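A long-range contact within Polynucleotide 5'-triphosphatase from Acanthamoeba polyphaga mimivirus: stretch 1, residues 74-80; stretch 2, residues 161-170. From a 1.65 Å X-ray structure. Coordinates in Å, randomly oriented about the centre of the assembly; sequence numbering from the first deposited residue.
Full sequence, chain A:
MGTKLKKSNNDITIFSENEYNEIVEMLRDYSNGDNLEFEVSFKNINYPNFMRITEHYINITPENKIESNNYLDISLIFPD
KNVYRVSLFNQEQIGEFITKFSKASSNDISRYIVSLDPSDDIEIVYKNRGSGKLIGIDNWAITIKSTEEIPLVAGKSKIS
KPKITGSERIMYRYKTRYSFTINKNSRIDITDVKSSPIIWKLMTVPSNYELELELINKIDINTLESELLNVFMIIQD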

ATOM      1  N   ILE A  74       2.203  -9.061  -6.643  1.00 13.02           N
ATOM      2  CA  ILE A  74       1.402 -10.167  -7.165  1.00 11.36           C
ATOM      3  C   ILE A  74       0.508 -10.530  -6.004  1.00 11.94           C
ATOM      4  O   ILE A  74       0.971 -10.957  -4.946  1.00 14.16           O
ATOM      5  CB  ILE A  74       2.252 -11.395  -7.593  1.00 12.30           C
ATOM      6  CG1 ILE A  74       3.270 -11.001  -8.659  1.00 15.91           C
ATOM      7  CG2 ILE A  74       1.357 -12.463  -8.235  1.00 15.73           C
ATOM      8  CD1 ILE A  74       4.654 -10.798  -8.115  1.00 21.73           C
ATOM      9  N   SER A  75      -0.787 -10.294  -6.181  1.00 12.05           N
ATOM     10  CA  SER A  75      -1.724 -10.587  -5.113  1.00 10.63           C
ATOM     11  C   SER A  75      -2.568 -11.809  -5.423  1.00 15.92           C
ATOM     12  O   SER A  75      -3.185 -11.878  -6.491  1.00 15.02           O
ATOM     13  CB  SER A  75      -2.676  -9.411  -4.913  1.00 15.15           C
ATOM     14  OG  SER A  75      -1.983  -8.237  -4.534  1.00 15.58           O
ATOM     15  N   LEU A  76      -2.590 -12.756  -4.485  1.00 11.86           N
ATOM     16  CA  LEU A  76      -3.455 -13.939  -4.610  1.00 12.56           C
ATOM     17  C   LEU A  76      -4.667 -13.626  -3.772  1.00 13.28           C
ATOM     18  O   LEU A  76      -4.554 -13.404  -2.567  1.00 14.71           O
ATOM     19  CB  LEU A  76      -2.787 -15.202  -4.081  1.00 12.28           C
ATOM     20  CG  LEU A  76      -1.430 -15.554  -4.639  1.00 16.55           C
ATOM     21  CD1 LEU A  76      -1.033 -16.877  -3.978  1.00 12.59           C
ATOM     22  CD2 LEU A  76      -1.447 -15.701  -6.173  1.00 20.46           C
ATOM     23  N   ILE A  77      -5.828 -13.584  -4.427  1.00 12.88           N
ATOM     24  CA  ILE A  77      -7.089 -13.226  -3.776  1.00 16.04           C
ATOM     25  C   ILE A  77      -7.943 -14.465  -3.575  1.00 15.86           C
ATOM     26  O   ILE A  77      -8.395 -15.086  -4.518  1.00 15.11           O
ATOM     27  CB  ILE A  77      -7.833 -12.149  -4.597  1.00 15.47           C
ATOM     28  CG1 ILE A  77      -6.887 -10.970  -4.851  1.00 16.25           C
ATOM     29  CG2 ILE A  77      -9.093 -11.636  -3.826  1.00 19.60           C
ATOM     30  CD1 ILE A  77      -7.267 -10.147  -6.065  1.00 25.88           C
ATOM     31  N   PHE A  78      -8.214 -14.752  -2.310  1.00 15.17           N
ATOM     32  CA  PHE A  78      -8.937 -15.953  -1.919  1.00 16.56           C
ATOM     33  C   PHE A  78     -10.450 -15.779  -1.869  1.00 18.18           C
ATOM     34  O   PHE A  78     -10.928 -14.653  -1.816  1.00 17.70           O
ATOM     35  CB  PHE A  78      -8.370 -16.428  -0.577  1.00 16.96           C
ATOM     36  CG  PHE A  78      -7.006 -16.990  -0.683  1.00 17.89           C
ATOM     37  CD1 PHE A  78      -5.892 -16.154  -0.594  1.00 15.68           C
ATOM     38  CD2 PHE A  78      -6.814 -18.369  -0.928  1.00 19.43           C
ATOM     39  CE1 PHE A  78      -4.572 -16.676  -0.755  1.00 19.31           C
ATOM     40  CE2 PHE A  78      -5.509 -18.903  -1.088  1.00 19.56           C
ATOM     41  CZ  PHE A  78      -4.382 -18.045  -1.006  1.00 17.95           C
ATOM     42  N   PRO A  79     -11.226 -16.894  -1.894  1.00 22.09           N
ATOM     43  CA  PRO A  79     -12.690 -16.803  -1.841  1.00 28.05           C
ATOM     44  C   PRO A  79     -13.219 -16.033  -0.632  1.00 22.84           C
ATOM     45  O   PRO A  79     -14.264 -15.387  -0.727  1.00 24.86           O
ATOM     46  CB  PRO A  79     -13.118 -18.269  -1.797  1.00 27.15           C
ATOM     47  CG  PRO A  79     -12.121 -18.918  -2.609  1.00 22.76           C
ATOM     48  CD  PRO A  79     -10.823 -18.268  -2.235  1.00 20.68           C
ATOM     49  N   ASP A  80     -12.460 -16.028   0.474  1.00 18.82           N
ATOM     50  CA  ASP A  80     -12.880 -15.303   1.671  1.00 18.21           C
ATOM     51  C   ASP A  80     -12.540 -13.807   1.598  1.00 21.47           C
ATOM     52  O   ASP A  80     -12.777 -13.072   2.558  1.00 21.27           O
ATOM     53  CB  ASP A  80     -12.321 -15.948   2.968  1.00 18.15           C
ATOM     54  CG  ASP A  80     -10.780 -15.834   3.104  1.00 29.37           C
ATOM     55  OD1 ASP A  80     -10.082 -15.363   2.165  1.00 19.16           O
ATOM     56  OD2 ASP A  80     -10.265 -16.215   4.182  1.00 22.44           O
ATOM     57  N   LYS A 161       1.122 -21.804   5.659  1.00 47.92           N
ATOM     58  CA  LYS A 161       0.739 -20.902   4.559  1.00 48.39           C
ATOM     59  C   LYS A 161      -0.649 -21.258   4.008  1.00 43.82           C
ATOM     60  O   LYS A 161      -1.132 -22.364   4.255  1.00 46.84           O
ATOM     61  CB  LYS A 161       1.790 -20.965   3.440  1.00 44.42           C
ATOM     62  CG  LYS A 161       2.937 -19.985   3.624  1.00 40.72           C
ATOM     63  CD  LYS A 161       3.880 -20.049   2.444  1.00 40.15           C
ATOM     64  CE  LYS A 161       5.243 -19.465   2.765  1.00 37.85           C
ATOM     65  NZ  LYS A 161       6.188 -19.615   1.627  1.00 37.29           N
ATOM     66  N   PRO A 162      -1.341 -20.310   3.315  1.00 45.52           N
ATOM     67  CA  PRO A 162      -2.668 -20.672   2.794  1.00 39.52           C
ATOM     68  C   PRO A 162      -2.646 -21.712   1.670  1.00 33.38           C
ATOM     69  O   PRO A 162      -1.763 -21.705   0.809  1.00 38.90           O
ATOM     70  CB  PRO A 162      -3.225 -19.337   2.325  1.00 39.84           C
ATOM     71  CG  PRO A 162      -2.017 -18.561   1.939  1.00 46.11           C
ATOM     72  CD  PRO A 162      -1.073 -18.877   3.067  1.00 38.10           C
ATOM     73  N   LYS A 163      -3.620 -22.607   1.709  1.00 28.15           N
ATOM     74  CA  LYS A 163      -3.722 -23.673   0.730  1.00 34.01           C
ATOM     75  C   LYS A 163      -4.269 -23.220  -0.611  1.00 23.73           C
ATOM     76  O   LYS A 163      -5.289 -22.539  -0.674  1.00 25.18           O
ATOM     77  CB  LYS A 163      -4.543 -24.858   1.273  1.00 36.65           C
ATOM     78  CG  LYS A 163      -5.777 -24.500   2.101  1.00 45.74           C
ATOM     79  CD  LYS A 163      -7.050 -25.161   1.584  1.00 43.69           C
ATOM     80  CE  LYS A 163      -8.273 -24.693   2.367  1.00 43.64           C
ATOM     81  NZ  LYS A 163      -9.550 -25.003   1.660  1.00 43.86           N
ATOM     82  N   ILE A 164      -3.547 -23.577  -1.672  1.00 28.82           N
ATOM     83  CA  ILE A 164      -3.958 -23.254  -3.036  1.00 26.37           C
ATOM     84  C   ILE A 164      -4.981 -24.291  -3.491  1.00 31.57           C
ATOM     85  O   ILE A 164      -4.673 -25.482  -3.567  1.00 30.97           O
ATOM     86  CB  ILE A 164      -2.734 -23.194  -3.999  1.00 29.97           C
ATOM     87  CG1 ILE A 164      -1.782 -22.058  -3.580  1.00 29.01           C
ATOM     88  CG2 ILE A 164      -3.175 -23.035  -5.465  1.00 27.61           C
ATOM     89  CD1 ILE A 164      -2.476 -20.677  -3.361  1.00 23.71           C
ATOM     90  N   THR A 165      -6.211 -23.835  -3.727  1.00 25.75           N
ATOM     91  CA  THR A 165      -7.285 -24.721  -4.179  1.00 26.93           C
ATOM     92  C   THR A 165      -7.403 -24.719  -5.700  1.00 31.17           C
ATOM     93  O   THR A 165      -7.913 -25.675  -6.296  1.00 32.68           O
ATOM     94  CB  THR A 165      -8.672 -24.335  -3.581  1.00 28.95           C
ATOM     95  OG1 THR A 165      -9.117 -23.089  -4.124  1.00 28.84           O
ATOM     96  CG2 THR A 165      -8.608 -24.229  -2.044  1.00 31.40           C
ATOM     97  N   GLY A 166      -6.911 -23.650  -6.317  1.00 32.25           N
ATOM     98  CA  GLY A 166      -6.992 -23.503  -7.760  1.00 31.40           C
ATOM     99  C   GLY A 166      -8.062 -22.501  -8.188  1.00 29.63           C
ATOM    100  O   GLY A 166      -8.162 -22.171  -9.370  1.00 35.35           O
ATOM    101  N   SER A 167      -8.866 -22.026  -7.240  1.00 23.97           N
ATOM    102  CA  SER A 167      -9.929 -21.065  -7.536  1.00 27.78           C
ATOM    103  C   SER A 167      -9.549 -19.632  -7.117  1.00 26.65           C
ATOM    104  O   SER A 167     -10.409 -18.748  -6.979  1.00 30.42           O
ATOM    105  CB  SER A 167     -11.238 -21.492  -6.858  1.00 37.16           C
ATOM    106  OG  SER A 167     -11.200 -21.247  -5.461  1.00 42.73           O
ATOM    107  N   GLU A 168      -8.264 -19.427  -6.863  1.00 20.31           N
ATOM    108  CA  GLU A 168      -7.756 -18.098  -6.470  1.00 22.74           C
ATOM    109  C   GLU A 168      -7.782 -17.131  -7.646  1.00 22.55           C
ATOM    110  O   GLU A 168      -7.610 -17.552  -8.802  1.00 20.66           O
ATOM    111  CB  GLU A 168      -6.289 -18.188  -6.010  1.00 19.89           C
ATOM    112  CG  GLU A 168      -6.050 -18.888  -4.670  1.00 23.65           C
ATOM    113  CD  GLU A 168      -6.208 -20.403  -4.721  1.00 25.02           C
ATOM    114  OE1 GLU A 168      -6.010 -20.990  -5.808  1.00 25.80           O
ATOM    115  OE2 GLU A 168      -6.532 -20.995  -3.667  1.00 27.87           O
ATOM    116  N   ARG A 169      -8.023 -15.853  -7.342  1.00 14.56           N
ATOM    117  CA  ARG A 169      -7.966 -14.797  -8.345  1.00 13.07           C
ATOM    118  C   ARG A 169      -6.563 -14.179  -8.214  1.00 13.61           C
ATOM    119  O   ARG A 169      -5.959 -14.246  -7.132  1.00 18.33           O
ATOM    120  CB  ARG A 169      -9.034 -13.714  -8.085  1.00 15.15           C
ATOM    121  CG  ARG A 169     -10.493 -14.146  -8.322  1.00 21.88           C
ATOM    122  CD  ARG A 169     -11.451 -13.070  -7.765  1.00 23.90           C
ATOM    123  NE  ARG A 169     -12.875 -13.207  -8.141  1.00 20.69           N
ATOM    124  CZ  ARG A 169     -13.736 -14.033  -7.544  1.00 23.07           C
ATOM    125  NH1 ARG A 169     -13.338 -14.824  -6.553  1.00 27.62           N
ATOM    126  NH2 ARG A 169     -15.031 -14.000  -7.869  1.00 24.86           N
ATOM    127  N   ILE A 170      -5.989 -13.684  -9.306  1.00 14.07           N
ATOM    128  CA  ILE A 170      -4.670 -13.054  -9.212  1.00 13.25           C
ATOM    129  C   ILE A 170      -4.712 -11.650  -9.801  1.00 15.83           C
ATOM    130  O   ILE A 170      -5.364 -11.411 -10.823  1.00 16.27           O
ATOM    131  CB  ILE A 170      -3.556 -13.850  -9.920  1.00 15.93           C
ATOM    132  CG1 ILE A 170      -3.580 -15.312  -9.473  1.00 16.74           C
ATOM    133  CG2 ILE A 170      -2.173 -13.276  -9.548  1.00 16.46           C
ATOM    134  CD1 ILE A 170      -2.727 -16.202 -10.338  1.00 19.48           C
TER
HETATM  135  O   HOH W   1     -10.949 -15.673  -5.099  1.00 28.32           O

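Three residues have the most surface covered: Phe78 and Ile77 in the first stretch and Arg169 in the second, with 85, 67 and 73 Å² respectively out of 559 Å² buried on both sides together. The frame that positions them is a short antiparallel pairing. Ile77 and Arg169 form a hydrogen-bonded pair, with Ile77 N donating to Arg169 O at 2.8 Å and Arg169 N donating to Ile77 O at 2.9 Å; angles at the hydrogen of 176° and 171° make both bonds nearly linear. Leu76 and Ile170 are the adjacent non-hydrogen-bonded pair, their CA atoms 4.8 Å apart. Here the backbones are close enough for two CA-H...O contacts, Ile170 CA to Ser75 O at 3.3 Å and Leu76 CA to Arg169 O at 3.6 Å. The second of these brings a polarised CA-H to the same carbonyl oxygen that accepts the Ile77 amide.

Because successive strand residues alternate faces, Ile77 and Arg169 project to one side of the sheet, where Ile77 CB lies 4.0 Å from Arg169 CB. The arginine chain runs extended through chi2 and chi3 (169° each). A water completes this pair: it donates to Ile77 O at 2.7 Å and accepts from Arg169 NH1 at 2.9 Å. Ile77 O thus accepts both the Arg169 amide and the water, linking the guanidinium back to the strand.

Leu76 and Ile170 occupy the other face, and their side-chain contact is purely apolar: Leu76 CD2 is 3.9 Å from Ile170 CG1. Leu76 CD1 reaches Ile164 CD1 at 4.1 Å, extending the hydrophobic patch into the loop before the second strand.

Beyond the strand, Phe78 has a CA-to-CB bond that points away from the second stretch, yet its ring comes back to it. Phe78 CZ lies 3.8 Å from Pro162 CB and 4.0 Å from Ile164 CD1, while Lys163 O sits at the ring edge, 3.7 Å from Phe78 CE2. The aliphatic part of Glu168 also packs on the ring, with Glu168 CG 4.1 Å from the ring centroid and 29° off the normal, an off-centre CH-pi contact.

The carboxylate of Glu168 is held by its own loop: Thr165 N donates to Glu168 OE2 and Gly166 N to Glu168 OE1, each at 2.9 Å. These bonds pair the acid with backbone amides while its CG methylene meets the aromatic ring, so one side chain both braces the turn and contributes to the packing around Phe78.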